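Local coordinates for protein XPF endonuclease (Aeropyrum pernix, PDB 2BGW) that probably cuts DNA near junctions between duplex and single strands, as a magnesium-dependent XPF-family endonuclease of nucleotide excision repair, at residues A60-F64 with Y95-S101. Residues are numbered along the deposited sequence; the frame is centred on the assembly and turned at random.
Sequences AKSLF and YRGRERS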
# COMPACT_ATOMS: atom_id res chain seq x y z
N ALA A 60 4.74 13.20 9.31
CA ALA A 60 4.15 14.46 9.74
C ALA A 60 4.29 15.52 8.66
O ALA A 60 3.28 16.04 8.16
CB ALA A 60 4.78 14.93 11.02
N LYS A 61 5.53 15.78 8.26
CA LYS A 61 5.84 16.79 7.26
C LYS A 61 4.88 16.68 6.06
O LYS A 61 4.11 17.61 5.76
CB LYS A 61 7.30 16.71 6.84
CG LYS A 61 7.77 17.91 6.06
CD LYS A 61 9.16 17.73 5.36
CE LYS A 61 9.25 18.69 4.10
NZ LYS A 61 10.59 18.85 3.43
N SER A 62 4.86 15.53 5.42
CA SER A 62 4.02 15.37 4.24
C SER A 62 2.52 15.43 4.53
O SER A 62 1.75 15.73 3.62
CB SER A 62 4.36 14.07 3.54
OG SER A 62 3.63 13.05 4.18
N LEU A 63 2.07 15.13 5.75
CA LEU A 63 0.66 15.33 6.07
C LEU A 63 0.34 16.79 5.83
O LEU A 63 -0.66 17.11 5.21
CB LEU A 63 0.30 14.94 7.51
CG LEU A 63 -1.11 15.28 8.06
CD1 LEU A 63 -2.27 14.86 7.14
CD2 LEU A 63 -1.36 14.76 9.49
N PHE A 64 1.20 17.69 6.29
CA PHE A 64 0.89 19.11 6.18
C PHE A 64 1.29 19.72 4.85
O PHE A 64 0.76 20.76 4.49
CB PHE A 64 1.48 19.89 7.36
CG PHE A 64 1.07 19.34 8.70
CD1 PHE A 64 2.02 18.81 9.58
CD2 PHE A 64 -0.28 19.33 9.07
CE1 PHE A 64 1.64 18.30 10.81
CE2 PHE A 64 -0.68 18.80 10.31
CZ PHE A 64 0.29 18.29 11.18
N TYR A 95 6.22 18.26 16.96
CA TYR A 95 4.84 18.18 16.43
C TYR A 95 3.75 17.95 17.46
O TYR A 95 2.59 17.73 17.09
CB TYR A 95 4.73 17.10 15.36
CG TYR A 95 5.24 17.52 14.03
CD1 TYR A 95 6.56 17.25 13.65
CD2 TYR A 95 4.43 18.20 13.14
CE1 TYR A 95 7.06 17.64 12.41
CE2 TYR A 95 4.91 18.61 11.90
CZ TYR A 95 6.22 18.33 11.55
OH TYR A 95 6.69 18.74 10.32
N ARG A 96 4.12 18.01 18.74
CA ARG A 96 3.17 17.94 19.85
C ARG A 96 1.99 18.87 19.65
O ARG A 96 2.10 19.91 18.96
CB ARG A 96 3.85 18.34 21.14
CG ARG A 96 4.46 17.20 21.89
CD ARG A 96 5.97 17.26 21.83
NE ARG A 96 6.57 16.04 22.37
CZ ARG A 96 7.74 15.98 23.00
NH1 ARG A 96 8.47 17.09 23.17
NH2 ARG A 96 8.19 14.82 23.46
N GLY A 97 0.86 18.52 20.27
CA GLY A 97 -0.28 19.44 20.25
C GLY A 97 -0.97 19.38 18.90
O GLY A 97 -2.20 19.34 18.85
N ARG A 98 -0.19 19.33 17.82
CA ARG A 98 -0.70 18.93 16.49
C ARG A 98 -1.08 17.44 16.40
O ARG A 98 -1.39 16.96 15.33
CB ARG A 98 0.30 19.28 15.38
CG ARG A 98 0.35 20.74 14.95
CD ARG A 98 1.81 21.18 14.76
NE ARG A 98 2.16 21.53 13.37
CZ ARG A 98 3.41 21.75 12.93
NH1 ARG A 98 4.45 21.64 13.76
NH2 ARG A 98 3.63 22.07 11.65
N GLU A 99 -1.09 16.71 17.51
CA GLU A 99 -1.45 15.28 17.49
C GLU A 99 -2.85 14.94 16.99
O GLU A 99 -3.08 13.83 16.51
CB GLU A 99 -1.42 14.67 18.88
CG GLU A 99 -0.47 15.22 19.88
CD GLU A 99 -0.44 14.28 21.04
OE1 GLU A 99 -1.47 14.17 21.76
OE2 GLU A 99 0.60 13.60 21.21
N ARG A 100 -3.81 15.85 17.19
CA ARG A 100 -5.17 15.57 16.74
C ARG A 100 -5.08 15.34 15.25
O ARG A 100 -5.69 14.41 14.75
CB ARG A 100 -6.14 16.70 17.04
CG ARG A 100 -7.56 16.43 16.55
CD ARG A 100 -8.51 16.11 17.73
NE ARG A 100 -9.88 15.79 17.31
CZ ARG A 100 -10.74 16.66 16.78
NH1 ARG A 100 -10.38 17.93 16.59
NH2 ARG A 100 -11.97 16.27 16.42
N SER A 101 -4.28 16.16 14.56
CA SER A 101 -4.02 15.98 13.15
C SER A 101 -3.44 14.60 12.85
O SER A 101 -4.08 13.79 12.17
CB SER A 101 -3.05 17.05 12.66
OG SER A 101 -3.74 18.18 12.24
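The last turn or so of helix 56-65 faces the loop and first turn that open helix 99-112, A60 and Y95 approaching to 7.7 Å between their CA atoms and L63 and S101 to 8.5 Å. The tyrosine ring lies flat against the first helix: A60 CB sits 3.6 Å from the ring centroid, almost on its normal, a CH-pi contact that suits alanine, whose lone methyl lets the ring come close. Beyond the ring, Y95 OH ends over the backbone of K61, 3.7 Å from its CA, while the extended lysine chain leads away. Beside Y95, F64 holds its ring nearly parallel (planes at 11°), the two meeting rim to rim, F64 CE1 to Y95 CE2 at 3.5 Å. Both helices belong to the ERCC4 nuclease domain of the PD-(D/E)XK clan, and the contact lies at its periphery, the side chain of K61 about 11 Å from the bound magnesium ion. An alanine in place of Y95 would probably leave the methyl of A60 without its aromatic cover and the rim of F64 without its neighbour. With CG anti to its carbonyl carbon (chi1 -54°), F64 reaches across to S101, whose small OG meets the ring edge at CE2, 3.7 Å away. At the N-cap, R98 bends its long, flexible chain at chi2 and chi3 back over the Y95 rim; NE comes obliquely to F64 CE1, the flat guanidinium 16° from parallel with that ring. On the side toward helix 99-112, L63 brings CD2 to 3.9 Å from S101 O and packs on L102 and A105, as suits a branched apolar side chain.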